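Local structure of ribonuclease J (Methanolobus psychrophilus R15, 5HAB) at residues T127-A132 and E296-T301; L133-I138 and N148-L153; K249-G254 and R400-V405; I356-T361 and E391-M396. The protein is probably an exoribonuclease of the beta-CASP metallo-beta-lactamase family that degrades RNA. The protein carries 1 engineered substitution. All coordinates share one frame; numbering follows the deposited sequence.

Contact 1. Residues T127-A132 and E296-T301; sequences TPYTTA and ERYVGT
The Tyr-129 side chain reaches across from helix 128-138 and overlaps Tyr-298 and Thr-301 of helix 293-304. With CG anti to the backbone N (chi1 -175°), the ring is carried out to the facing helix. Its hydroxyl donates a hydrogen bond to the backbone carbonyl oxygen: Tyr-129 OH to Tyr-298 O is 2.8 Å. The acceptor lies at the edge of the ring, near the ring plane. The donor, however, sits 41° out of the carbonyl plane, and the C=O...donor angle is only 109°. The bond therefore comes in over the carbonyl and does not follow a lone pair.

The same hydroxyl also touches the side chain of Tyr-298. Tyr-129 OH is 3.5 Å from Tyr-298 CB and lies at the edge of the Tyr-298 ring. The two tyrosines do not stack. Nearby, Thr-301 CG2 packs 3.7 Å from Ala-132 CB and, obliquely to the ring, 3.9 Å from Tyr-129 CE1. The Thr-301 hydroxyl turns back to its own helix. Thr-301 OG1 donates to Arg-297 O at 2.6 Å, and Thr-301 N reaches that oxygen from the opposite face of its plane.

Tyr-298 also packs on a phosphate of the bound RNA. The two short helical segments run roughly antiparallel. They join the metallo-beta-lactamase and beta-CASP parts, the pairing characteristic of beta-CASP nucleases such as RNase J, and the phosphate on Tyr-298 is consistent with RNA running along this junction.

Contact 2. Residues L133-I138 and N148-L153; sequences LIKHQI and NNIVAL
Ile-150 has CG1 anti to the carbonyl carbon (chi1 -55°) and an extended second torsion (chi2 169°), which carries CD1 out from strand 150-152 to helix 128-138. On the helix, the branch of Ile-134 that lies anti to the backbone N is CG2, and this methyl meets the incoming CD1. Ile-134 CG2 to Ile-150 CD1 is 3.6 Å. The two isoleucines lie at a slant to one another. Ile-134 CB is also near, 4.1 Å from the same Ile-150 CD1.

The next helix residue grips this methyl from a second position. Lys-135 CG approaches Ile-150 CD1 at 3.5 Å, closer than usual van der Waals contact. The lysine stem and the isoleucine run past each other in opposite directions. It is the aliphatic root of the lysine that does the touching. One methyl is thus shared by two neighbouring residues of a helical turn.

The contact lies inside a beta-alpha-beta unit made of strand 124-126, helix 128-138 and strand 150-152. The helix is the crossover between two parallel neighbouring strands in one of the two sheets of the metallo-beta-lactamase part. Strand 150-152 is at the edge of that sheet within the chain. Its backbone is bonded to strand 124-126, through Val-151 to Ile-124 and Ala-126.

Ile-124 continues the apolar layer, since both Ile-134 and Ile-150 pack on it. Ile-134 also meets Ile-110 and Ile-113. Lys-135 is on the exposed side, and its stem borders the isoleucine pair there.

Contact 3. Residues K249-G254 and R400-V405; sequences KDVLLG and RIYDNV
Apolar packing carries the contact, and Val-251 of helix 241-253 is its centre. One methyl goes to Tyr-402 and the other to Val-405. Val-251 CG1 lies 3.7 Å from Tyr-402 CD2 and 4.0 Å from Tyr-402 CG. It approaches the ring obliquely, nearest to CD2. The two side chains pass each other in opposite directions. The division of the methyls follows from the valine torsion: CG1 is anti to the backbone N (chi1 170°), while CG2 is anti to the carbonyl carbon. The looser pair is Val-251 CG2 with Val-405 CG1, at 4.2 Å. Val-251 and Tyr-402 both pack on Ile-372 of strand 370-374 as well.

Backbone bonding fixes the strand side. Tyr-402 pairs with Ile-371 and Phe-373, which sets strand 400-402 at the edge of the parallel beta-CASP sheet within the chain. Helix 241-253 packs over strand 400-402 and its neighbour 370-374. Its final turn is closed by Gly-254 N to Asp-250 O, at 2.8 Å. The carbonyl of Val-251 accepts a hydrogen bond from Arg-370.

Charged groups lie around the apolar centre and turn to another chain. Asp-250 forms a salt bridge with Lys-237 of the second subunit. Arg-400 forms salt bridges with Glu-414 and Asp-447 of that subunit, and a cation-pi interaction with its Trp-417.

The chemistry therefore divides in two. Within the chain, buried methyls and one ring join the helix to the outermost strands. The charges of Asp-250 and Arg-400 serve the neighbouring subunit instead.

Contact 4. Residues I356-T361 and E391-M396; sequences IANGET and ETKLKM
Segment 356-361 comes close to the last turns of helix 381-396. Ala-357 CA and Leu-394 CA are the nearest pair, 5.6 Å apart. Gly-359 leaves the helical path with positive phi (75°) in a Schellman motif. Its N bonds back to Ile-356 O at 3.1 Å.

Ala-357 is the small residue at the closest point. Its CB lies 3.7 Å from Leu-394 CD2 and 4.1 Å from Lys-393 CB. The leucine has CG anti to the carbonyl carbon (chi1 -66°), and its CD2 branch also lies by Ala-357 CA. The carbonyl of Ala-357 faces the lysine stem, with Ala-357 O 3.9 Å from Lys-393 CB. This oxygen accepts a hydrogen bond from Lys-397.

Both helices belong to the beta-CASP part of the fold. Helix 381-396 leads directly into strand 400-402, the edge strand of its parallel sheet within the chain, and Lys-395 packs on Ile-401 there.

Lys-393 is extended beyond CG and runs out from the helix past the Asn-358 side chain, at a slant to it. Its ammonium group has a firm partner in the third subunit: Lys-393 NZ donates to the backbone oxygen of Ile-64 there. His-65 of the third subunit packs on both Asn-358 and Lys-393.

Overall arrangement
Following the chain from the N terminus, the first element used by these contacts is helix 128-138, which serves both contact 1 and contact 2. Contact 2 closes a short loop within the metallo-beta-lactamase part. It is nested in the long loop of contact 1, closed by helix 293-304 of the beta-CASP part. The two touch, as where Tyr-298 packs on Leu-133. Contact 3 opens at 249-254, before contact 1 closes, so these two cross. Contact 4 is nested inside contact 3, and they meet where Ile-401 packs on Lys-395. Contact 3 sets helix 241-253 on edge strand 400-402; contact 4 joins helices 352-357 and 381-396 of the beta-CASP part. Contact 1 ties that part to the metallo-beta-lactamase part.

Contact 1. Residues T127-A132 and E296-T301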
loop_
_atom_site.group_PDB
_atom_site.type_symbol
_atom_site.label_atom_id
_atom_site.label_comp_id
_atom_site.label_asym_id
_atom_site.label_seq_id
_atom_site.Cartn_x
_atom_site.Cartn_y
_atom_site.Cartn_z
ATOM N N THR B 127 -12.820 -21.608 31.299
ATOM C CA THR B 127 -13.962 -20.884 31.838
ATOM C C THR B 127 -15.261 -21.583 31.446
ATOM O O THR B 127 -15.291 -22.303 30.445
ATOM C CB THR B 127 -13.984 -19.428 31.335
ATOM O OG1 THR B 127 -14.075 -19.420 29.903
ATOM C CG2 THR B 127 -12.735 -18.687 31.785
ATOM N N PRO B 128 -16.339 -21.366 32.224
ATOM C CA PRO B 128 -17.649 -21.977 31.970
ATOM C C PRO B 128 -18.090 -21.941 30.509
ATOM O O PRO B 128 -18.421 -22.992 29.954
ATOM C CB PRO B 128 -18.586 -21.138 32.840
ATOM C CG PRO B 128 -17.744 -20.789 34.019
ATOM C CD PRO B 128 -16.335 -20.611 33.494
ATOM N N TYR B 129 -18.087 -20.761 29.896
ATOM C CA TYR B 129 -18.492 -20.647 28.499
ATOM C C TYR B 129 -17.559 -21.449 27.592
ATOM O O TYR B 129 -18.006 -22.221 26.729
ATOM C CB TYR B 129 -18.525 -19.177 28.068
ATOM C CG TYR B 129 -19.061 -18.972 26.669
ATOM C CD1 TYR B 129 -20.372 -19.302 26.351
ATOM C CD2 TYR B 129 -18.257 -18.450 25.665
ATOM C CE1 TYR B 129 -20.865 -19.121 25.073
ATOM C CE2 TYR B 129 -18.744 -18.260 24.385
ATOM C CZ TYR B 129 -20.048 -18.600 24.093
ATOM O OH TYR B 129 -20.535 -18.418 22.816
ATOM N N THR B 130 -16.259 -21.268 27.809
ATOM C CA THR B 130 -15.246 -21.999 27.060
ATOM C C THR B 130 -15.418 -23.503 27.225
ATOM O O THR B 130 -15.374 -24.249 26.242
ATOM C CB THR B 130 -13.826 -21.626 27.507
ATOM O OG1 THR B 130 -13.694 -20.202 27.561
ATOM C CG2 THR B 130 -12.804 -22.200 26.544
ATOM N N THR B 131 -15.614 -23.939 28.467
ATOM C CA THR B 131 -15.808 -25.359 28.745
ATOM C C THR B 131 -17.012 -25.884 27.989
ATOM O O THR B 131 -16.960 -26.963 27.414
ATOM C CB THR B 131 -16.020 -25.644 30.246
ATOM O OG1 THR B 131 -17.170 -24.927 30.709
ATOM C CG2 THR B 131 -14.801 -25.238 31.068
ATOM N N ALA B 132 -18.092 -25.108 27.980
ATOM C CA ALA B 132 -19.290 -25.499 27.251
ATOM C C ALA B 132 -18.993 -25.674 25.764
ATOM O O ALA B 132 -19.429 -26.649 25.156
ATOM C CB ALA B 132 -20.399 -24.481 27.454
ATOM N N GLU B 296 -26.596 -20.329 16.352
ATOM C CA GLU B 296 -27.361 -21.109 17.317
ATOM C C GLU B 296 -26.430 -21.709 18.363
ATOM O O GLU B 296 -26.704 -21.633 19.561
ATOM C CB GLU B 296 -28.162 -22.205 16.613
ATOM C CG GLU B 296 -29.093 -22.976 17.534
ATOM C CD GLU B 296 -29.978 -23.954 16.784
ATOM O OE1 GLU B 296 -29.460 -24.673 15.902
ATOM O OE2 GLU B 296 -31.191 -24.004 17.078
ATOM N N ARG B 297 -25.316 -22.275 17.900
ATOM C CA ARG B 297 -24.311 -22.853 18.790
ATOM C C ARG B 297 -23.809 -21.828 19.816
ATOM O O ARG B 297 -24.099 -21.946 21.010
ATOM C CB ARG B 297 -23.132 -23.400 17.973
ATOM C CG ARG B 297 -22.010 -24.037 18.800
ATOM C CD ARG B 297 -22.401 -25.373 19.422
ATOM N NE ARG B 297 -22.554 -26.434 18.428
ATOM C CZ ARG B 297 -21.581 -27.270 18.073
ATOM N NH1 ARG B 297 -20.382 -27.177 18.633
ATOM N NH2 ARG B 297 -21.806 -28.207 17.160
ATOM N N TYR B 298 -23.090 -20.810 19.345
ATOM C CA TYR B 298 -22.442 -19.847 20.242
ATOM C C TYR B 298 -23.414 -18.975 21.041
ATOM O O TYR B 298 -23.276 -18.830 22.262
ATOM C CB TYR B 298 -21.493 -18.945 19.446
ATOM C CG TYR B 298 -20.224 -19.627 18.983
ATOM C CD1 TYR B 298 -19.090 -19.635 19.788
ATOM C CD2 TYR B 298 -20.156 -20.261 17.748
ATOM C CE1 TYR B 298 -17.923 -20.255 19.376
ATOM C CE2 TYR B 298 -18.989 -20.885 17.327
ATOM C CZ TYR B 298 -17.877 -20.877 18.147
ATOM O OH TYR B 298 -16.714 -21.491 17.744
ATOM N N VAL B 299 -24.389 -18.385 20.357
ATOM C CA VAL B 299 -25.303 -17.463 21.018
ATOM C C VAL B 299 -26.247 -18.250 21.918
ATOM O O VAL B 299 -26.506 -17.846 23.055
ATOM C CB VAL B 299 -26.074 -16.602 20.005
ATOM C CG1 VAL B 299 -26.921 -15.572 20.724
ATOM C CG2 VAL B 299 -25.107 -15.918 19.054
ATOM N N GLY B 300 -26.750 -19.371 21.408
ATOM C CA GLY B 300 -27.567 -20.268 22.207
ATOM C C GLY B 300 -26.875 -20.669 23.496
ATOM O O GLY B 300 -27.434 -20.500 24.585
ATOM N N THR B 301 -25.653 -21.184 23.371
ATOM C CA THR B 301 -24.860 -21.566 24.537
ATOM C C THR B 301 -24.681 -20.398 25.505
ATOM O O THR B 301 -24.850 -20.563 26.713
ATOM C CB THR B 301 -23.471 -22.094 24.137
ATOM O OG1 THR B 301 -23.618 -23.221 23.268
ATOM C CG2 THR B 301 -22.685 -22.514 25.371
#

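Contact 2. Residues L133-I138 and N148-L153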
loop_
_atom_site.group_PDB
_atom_site.type_symbol
_atom_site.label_atom_id
_atom_site.label_comp_id
_atom_site.label_asym_id
_atom_site.label_seq_id
_atom_site.Cartn_x
_atom_site.Cartn_y
_atom_site.Cartn_z
ATOM N N LEU B 133 -18.252 -24.734 25.178
ATOM C CA LEU B 133 -17.946 -24.819 23.748
ATOM C C LEU B 133 -17.047 -26.010 23.423
ATOM O O LEU B 133 -17.214 -26.670 22.386
ATOM C CB LEU B 133 -17.279 -23.536 23.262
ATOM C CG LEU B 133 -18.159 -22.289 23.276
ATOM C CD1 LEU B 133 -17.286 -21.055 23.163
ATOM C CD2 LEU B 133 -19.195 -22.346 22.169
ATOM N N ILE B 134 -16.086 -26.270 24.306
ATOM C CA ILE B 134 -15.201 -27.413 24.140
ATOM C C ILE B 134 -16.010 -28.703 24.233
ATOM O O ILE B 134 -15.843 -29.597 23.408
ATOM C CB ILE B 134 -14.051 -27.407 25.160
ATOM C CG1 ILE B 134 -13.125 -26.210 24.925
ATOM C CG2 ILE B 134 -13.248 -28.692 25.045
ATOM C CD1 ILE B 134 -12.058 -26.066 25.994
ATOM N N LYS B 135 -16.892 -28.806 25.225
ATOM C CA LYS B 135 -17.738 -30.000 25.335
ATOM C C LYS B 135 -18.600 -30.209 24.101
ATOM O O LYS B 135 -18.628 -31.306 23.539
ATOM C CB LYS B 135 -18.648 -29.949 26.568
ATOM C CG LYS B 135 -17.939 -30.066 27.888
ATOM C CD LYS B 135 -18.935 -30.085 29.029
ATOM C CE LYS B 135 -18.227 -30.008 30.365
ATOM N NZ LYS B 135 -19.183 -29.925 31.500
ATOM N N HIS B 136 -19.299 -29.157 23.682
ATOM C CA HIS B 136 -20.169 -29.253 22.515
ATOM C C HIS B 136 -19.370 -29.645 21.280
ATOM O O HIS B 136 -19.891 -30.302 20.385
ATOM C CB HIS B 136 -20.919 -27.938 22.278
ATOM C CG HIS B 136 -21.941 -27.635 23.330
ATOM N ND1 HIS B 136 -22.654 -26.454 23.362
ATOM C CD2 HIS B 136 -22.360 -28.357 24.396
ATOM C CE1 HIS B 136 -23.470 -26.465 24.405
ATOM N NE2 HIS B 136 -23.309 -27.608 25.047
ATOM N N GLN B 137 -18.103 -29.249 21.238
ATOM C CA GLN B 137 -17.273 -29.563 20.083
ATOM C C GLN B 137 -16.763 -31.008 20.120
ATOM O O GLN B 137 -16.779 -31.697 19.102
ATOM C CB GLN B 137 -16.108 -28.583 19.994
ATOM C CG GLN B 137 -15.015 -28.992 19.039
ATOM C CD GLN B 137 -14.001 -27.888 18.837
ATOM O OE1 GLN B 137 -13.017 -27.792 19.572
ATOM N NE2 GLN B 137 -14.234 -27.044 17.836
ATOM N N ILE B 138 -16.276 -31.447 21.281
ATOM C CA ILE B 138 -15.774 -32.812 21.453
ATOM C C ILE B 138 -16.840 -33.837 21.077
ATOM O O ILE B 138 -16.551 -34.847 20.428
ATOM C CB ILE B 138 -15.284 -33.047 22.899
ATOM C CG1 ILE B 138 -14.034 -32.211 23.189
ATOM C CG2 ILE B 138 -15.009 -34.522 23.142
ATOM C CD1 ILE B 138 -12.849 -32.571 22.324
ATOM N N ASN B 148 -11.086 -35.931 27.357
ATOM C CA ASN B 148 -10.478 -35.391 28.567
ATOM C C ASN B 148 -11.601 -34.819 29.429
ATOM O O ASN B 148 -12.542 -34.226 28.900
ATOM C CB ASN B 148 -9.449 -34.305 28.230
ATOM C CG ASN B 148 -8.412 -34.767 27.214
ATOM O OD1 ASN B 148 -8.738 -35.062 26.061
ATOM N ND2 ASN B 148 -7.152 -34.819 27.638
ATOM N N ASN B 149 -11.515 -34.976 30.745
ATOM C CA ASN B 149 -12.488 -34.313 31.608
ATOM C C ASN B 149 -12.222 -32.815 31.571
ATOM O O ASN B 149 -11.077 -32.379 31.446
ATOM C CB ASN B 149 -12.448 -34.851 33.049
ATOM C CG ASN B 149 -11.098 -34.681 33.706
ATOM O OD1 ASN B 149 -10.080 -35.134 33.181
ATOM N ND2 ASN B 149 -11.080 -34.030 34.868
ATOM N N ILE B 150 -13.276 -32.024 31.703
ATOM C CA ILE B 150 -13.112 -30.587 31.643
ATOM C C ILE B 150 -13.483 -29.948 32.964
ATOM O O ILE B 150 -14.577 -30.148 33.496
ATOM C CB ILE B 150 -13.922 -29.984 30.494
ATOM C CG1 ILE B 150 -13.551 -30.670 29.182
ATOM C CG2 ILE B 150 -13.652 -28.497 30.393
ATOM C CD1 ILE B 150 -14.462 -30.327 28.045
ATOM N N VAL B 151 -12.548 -29.169 33.484
ATOM C CA VAL B 151 -12.724 -28.484 34.741
ATOM C C VAL B 151 -13.028 -27.022 34.447
ATOM O O VAL B 151 -12.291 -26.332 33.723
ATOM C CB VAL B 151 -11.481 -28.629 35.626
ATOM C CG1 VAL B 151 -11.722 -28.010 36.995
ATOM C CG2 VAL B 151 -11.093 -30.096 35.742
ATOM N N ALA B 152 -14.141 -26.564 35.003
ATOM C CA ALA B 152 -14.541 -25.187 34.853
ATOM C C ALA B 152 -13.854 -24.352 35.917
ATOM O O ALA B 152 -14.053 -24.560 37.114
ATOM C CB ALA B 152 -16.055 -25.055 34.950
ATOM N N LEU B 153 -13.040 -23.406 35.468
ATOM C CA LEU B 153 -12.371 -22.495 36.375
ATOM C C LEU B 153 -12.749 -21.071 35.984
ATOM O O LEU B 153 -12.611 -20.678 34.825
ATOM C CB LEU B 153 -10.856 -22.702 36.329
ATOM C CG LEU B 153 -10.069 -21.963 37.408
ATOM C CD1 LEU B 153 -10.486 -22.465 38.781
ATOM C CD2 LEU B 153 -8.573 -22.130 37.196
#

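Contact 3. Residues K249-G254 and R400-V405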
loop_
_atom_site.group_PDB
_atom_site.type_symbol
_atom_site.label_atom_id
_atom_site.label_comp_id
_atom_site.label_asym_id
_atom_site.label_seq_id
_atom_site.Cartn_x
_atom_site.Cartn_y
_atom_site.Cartn_z
ATOM N N LYS B 249 -24.700 1.205 16.397
ATOM C CA LYS B 249 -25.936 1.911 16.707
ATOM C C LYS B 249 -26.236 2.965 15.646
ATOM O O LYS B 249 -27.335 3.006 15.090
ATOM C CB LYS B 249 -25.844 2.574 18.081
ATOM C CG LYS B 249 -27.112 3.290 18.512
ATOM C CD LYS B 249 -26.989 3.815 19.935
ATOM C CE LYS B 249 -28.336 4.274 20.480
ATOM N NZ LYS B 249 -28.290 4.495 21.957
ATOM N N ASP B 250 -25.236 3.791 15.351
ATOM C CA ASP B 250 -25.386 4.875 14.385
ATOM C C ASP B 250 -25.722 4.340 12.994
ATOM O O ASP B 250 -26.559 4.905 12.292
ATOM C CB ASP B 250 -24.111 5.728 14.345
ATOM C CG ASP B 250 -24.346 7.119 13.769
ATOM O OD1 ASP B 250 -25.381 7.332 13.097
ATOM O OD2 ASP B 250 -23.497 8.006 14.003
ATOM N N VAL B 251 -25.071 3.252 12.596
ATOM C CA VAL B 251 -25.316 2.678 11.277
ATOM C C VAL B 251 -26.734 2.107 11.191
ATOM O O VAL B 251 -27.378 2.175 10.140
ATOM C CB VAL B 251 -24.267 1.598 10.936
ATOM C CG1 VAL B 251 -24.666 0.828 9.683
ATOM C CG2 VAL B 251 -22.895 2.232 10.759
ATOM N N LEU B 252 -27.228 1.555 12.295
ATOM C CA LEU B 252 -28.509 0.854 12.259
ATOM C C LEU B 252 -29.701 1.798 12.423
ATOM O O LEU B 252 -30.745 1.601 11.800
ATOM C CB LEU B 252 -28.549 -0.242 13.328
ATOM C CG LEU B 252 -27.790 -1.517 12.947
ATOM C CD1 LEU B 252 -27.616 -2.435 14.146
ATOM C CD2 LEU B 252 -28.513 -2.237 11.823
ATOM N N LEU B 253 -29.543 2.826 13.250
ATOM C CA LEU B 253 -30.635 3.755 13.525
ATOM C C LEU B 253 -30.541 5.041 12.699
ATOM O O LEU B 253 -31.559 5.590 12.279
ATOM C CB LEU B 253 -30.664 4.105 15.016
ATOM C CG LEU B 253 -30.883 2.946 15.990
ATOM C CD1 LEU B 253 -30.632 3.391 17.422
ATOM C CD2 LEU B 253 -32.280 2.381 15.843
ATOM N N GLY B 254 -29.320 5.510 12.462
ATOM C CA GLY B 254 -29.102 6.755 11.745
ATOM C C GLY B 254 -29.281 6.663 10.241
ATOM O O GLY B 254 -28.306 6.609 9.490
ATOM N N ARG B 400 -26.276 -2.032 -0.588
ATOM C CA ARG B 400 -25.333 -1.030 -0.113
ATOM C C ARG B 400 -24.515 -1.632 1.030
ATOM O O ARG B 400 -25.065 -2.099 2.035
ATOM C CB ARG B 400 -26.050 0.255 0.337
ATOM C CG ARG B 400 -27.010 0.883 -0.695
ATOM C CD ARG B 400 -26.360 1.156 -2.055
ATOM N NE ARG B 400 -25.232 2.086 -1.988
ATOM C CZ ARG B 400 -24.396 2.318 -2.998
ATOM N NH1 ARG B 400 -24.560 1.691 -4.158
ATOM N NH2 ARG B 400 -23.392 3.173 -2.851
ATOM N N ILE B 401 -23.198 -1.651 0.847
ATOM C CA ILE B 401 -22.296 -2.323 1.773
ATOM C C ILE B 401 -21.754 -1.382 2.840
ATOM O O ILE B 401 -21.083 -0.400 2.526
ATOM C CB ILE B 401 -21.127 -2.969 1.011
ATOM C CG1 ILE B 401 -21.651 -3.818 -0.150
ATOM C CG2 ILE B 401 -20.266 -3.790 1.958
ATOM C CD1 ILE B 401 -22.543 -4.951 0.287
ATOM N N TYR B 402 -22.029 -1.700 4.100
ATOM C CA TYR B 402 -21.386 -1.019 5.217
ATOM C C TYR B 402 -20.314 -1.933 5.793
ATOM O O TYR B 402 -20.624 -2.933 6.428
ATOM C CB TYR B 402 -22.396 -0.644 6.299
ATOM C CG TYR B 402 -23.405 0.396 5.876
ATOM C CD1 TYR B 402 -24.431 0.076 5.002
ATOM C CD2 TYR B 402 -23.343 1.695 6.367
ATOM C CE1 TYR B 402 -25.362 1.021 4.615
ATOM C CE2 TYR B 402 -24.272 2.648 5.985
ATOM C CZ TYR B 402 -25.280 2.301 5.107
ATOM O OH TYR B 402 -26.214 3.230 4.714
ATOM N N ASP B 403 -19.055 -1.587 5.566
ATOM C CA ASP B 403 -17.946 -2.461 5.917
ATOM C C ASP B 403 -17.254 -1.995 7.193
ATOM O O ASP B 403 -17.377 -0.838 7.591
ATOM C CB ASP B 403 -16.945 -2.513 4.759
ATOM C CG ASP B 403 -16.077 -3.750 4.783
ATOM O OD1 ASP B 403 -16.129 -4.505 5.780
ATOM O OD2 ASP B 403 -15.343 -3.968 3.795
ATOM N N ASN B 404 -16.534 -2.918 7.826
ATOM C CA ASN B 404 -15.622 -2.612 8.925
ATOM C C ASN B 404 -16.252 -1.861 10.105
ATOM O O ASN B 404 -15.585 -1.066 10.761
ATOM C CB ASN B 404 -14.428 -1.812 8.397
ATOM C CG ASN B 404 -13.133 -2.157 9.114
ATOM O OD1 ASN B 404 -13.035 -3.185 9.791
ATOM N ND2 ASN B 404 -12.128 -1.300 8.962
ATOM N N VAL B 405 -17.528 -2.112 10.378
ATOM C CA VAL B 405 -18.175 -1.505 11.539
ATOM C C VAL B 405 -17.740 -2.315 12.747
ATOM O O VAL B 405 -18.488 -3.143 13.262
ATOM C CB VAL B 405 -19.703 -1.478 11.399
ATOM C CG1 VAL B 405 -20.319 -0.624 12.498
ATOM C CG2 VAL B 405 -20.100 -0.968 10.021
#

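Contact 4. Residues I356-T361 and E391-M396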
loop_
_atom_site.group_PDB
_atom_site.type_symbol
_atom_site.label_atom_id
_atom_site.label_comp_id
_atom_site.label_asym_id
_atom_site.label_seq_id
_atom_site.Cartn_x
_atom_site.Cartn_y
_atom_site.Cartn_z
ATOM N N ILE B 356 -27.525 -16.423 0.211
ATOM C CA ILE B 356 -28.395 -15.333 -0.218
ATOM C C ILE B 356 -27.812 -14.663 -1.459
ATOM O O ILE B 356 -28.535 -14.337 -2.403
ATOM C CB ILE B 356 -28.593 -14.301 0.901
ATOM C CG1 ILE B 356 -29.403 -14.897 2.051
ATOM C CG2 ILE B 356 -29.267 -13.043 0.364
ATOM C CD1 ILE B 356 -29.745 -13.881 3.118
ATOM N N ALA B 357 -26.495 -14.477 -1.457
ATOM C CA ALA B 357 -25.818 -13.798 -2.555
ATOM C C ALA B 357 -25.868 -14.606 -3.846
ATOM O O ALA B 357 -25.839 -14.041 -4.941
ATOM C CB ALA B 357 -24.378 -13.501 -2.179
ATOM N N ASN B 358 -25.949 -15.926 -3.722
ATOM C CA ASN B 358 -26.002 -16.784 -4.900
ATOM C C ASN B 358 -27.439 -17.020 -5.351
ATOM O O ASN B 358 -27.675 -17.698 -6.350
ATOM C CB ASN B 358 -25.322 -18.127 -4.623
ATOM C CG ASN B 358 -23.817 -18.049 -4.729
ATOM O OD1 ASN B 358 -23.099 -18.524 -3.850
ATOM N ND2 ASN B 358 -23.326 -17.446 -5.806
ATOM N N GLY B 359 -28.396 -16.448 -4.625
ATOM C CA GLY B 359 -29.796 -16.580 -4.987
ATOM C C GLY B 359 -30.368 -17.950 -4.675
ATOM O O GLY B 359 -31.421 -18.329 -5.186
ATOM N N GLU B 360 -29.664 -18.696 -3.831
ATOM C CA GLU B 360 -30.082 -20.036 -3.433
ATOM C C GLU B 360 -31.031 -19.959 -2.241
ATOM O O GLU B 360 -31.001 -20.809 -1.351
ATOM C CB GLU B 360 -28.862 -20.887 -3.084
ATOM C CG GLU B 360 -27.766 -20.848 -4.132
ATOM C CD GLU B 360 -26.477 -21.469 -3.640
ATOM O OE1 GLU B 360 -26.273 -21.507 -2.408
ATOM O OE2 GLU B 360 -25.665 -21.907 -4.479
ATOM N N THR B 361 -31.865 -18.926 -2.227
ATOM C CA THR B 361 -32.608 -18.562 -1.035
ATOM C C THR B 361 -33.851 -17.757 -1.417
ATOM O O THR B 361 -33.807 -16.962 -2.357
ATOM C CB THR B 361 -31.696 -17.755 -0.078
ATOM O OG1 THR B 361 -30.745 -18.637 0.530
ATOM C CG2 THR B 361 -32.481 -17.067 1.005
ATOM N N GLU B 391 -19.162 -9.725 -1.940
ATOM C CA GLU B 391 -19.509 -8.314 -2.050
ATOM C C GLU B 391 -19.868 -7.933 -3.476
ATOM O O GLU B 391 -20.817 -7.188 -3.692
ATOM C CB GLU B 391 -18.358 -7.443 -1.548
ATOM C CG GLU B 391 -18.477 -7.080 -0.082
ATOM C CD GLU B 391 -17.337 -6.204 0.393
ATOM O OE1 GLU B 391 -16.601 -6.641 1.303
ATOM O OE2 GLU B 391 -17.188 -5.076 -0.124
ATOM N N THR B 392 -19.115 -8.450 -4.443
ATOM C CA THR B 392 -19.396 -8.210 -5.855
ATOM C C THR B 392 -20.796 -8.702 -6.217
ATOM O O THR B 392 -21.537 -8.004 -6.908
ATOM C CB THR B 392 -18.364 -8.891 -6.774
ATOM O OG1 THR B 392 -17.058 -8.386 -6.485
ATOM C CG2 THR B 392 -18.687 -8.624 -8.240
ATOM N N LYS B 393 -21.162 -9.896 -5.749
ATOM C CA LYS B 393 -22.508 -10.418 -6.014
ATOM C C LYS B 393 -23.596 -9.549 -5.372
ATOM O O LYS B 393 -24.579 -9.162 -6.035
ATOM C CB LYS B 393 -22.625 -11.863 -5.524
ATOM C CG LYS B 393 -21.787 -12.840 -6.333
ATOM C CD LYS B 393 -21.732 -14.205 -5.677
ATOM C CE LYS B 393 -20.701 -15.081 -6.360
ATOM N NZ LYS B 393 -20.471 -16.358 -5.630
ATOM N N LEU B 394 -23.404 -9.224 -4.095
ATOM C CA LEU B 394 -24.376 -8.413 -3.368
ATOM C C LEU B 394 -24.573 -7.031 -4.009
ATOM O O LEU B 394 -25.697 -6.557 -4.136
ATOM C CB LEU B 394 -23.946 -8.265 -1.909
ATOM C CG LEU B 394 -23.950 -9.565 -1.100
ATOM C CD1 LEU B 394 -23.317 -9.357 0.266
ATOM C CD2 LEU B 394 -25.360 -10.107 -0.962
ATOM N N LYS B 395 -23.481 -6.394 -4.418
ATOM C CA LYS B 395 -23.565 -5.086 -5.064
ATOM C C LYS B 395 -24.175 -5.207 -6.455
ATOM O O LYS B 395 -24.903 -4.319 -6.891
ATOM C CB LYS B 395 -22.195 -4.403 -5.143
ATOM C CG LYS B 395 -21.771 -3.742 -3.842
ATOM C CD LYS B 395 -20.426 -3.034 -3.968
ATOM C CE LYS B 395 -19.293 -4.017 -4.203
ATOM N NZ LYS B 395 -17.957 -3.366 -4.081
ATOM N N MET B 396 -23.883 -6.301 -7.154
ATOM C CA MET B 396 -24.457 -6.493 -8.482
ATOM C C MET B 396 -25.956 -6.707 -8.366
ATOM O O MET B 396 -26.683 -6.549 -9.345
ATOM C CB MET B 396 -23.813 -7.674 -9.212
ATOM C CG MET B 396 -22.470 -7.358 -9.849
ATOM S SD MET B 396 -21.725 -8.789 -10.665
ATOM C CE MET B 396 -22.485 -10.148 -9.771
#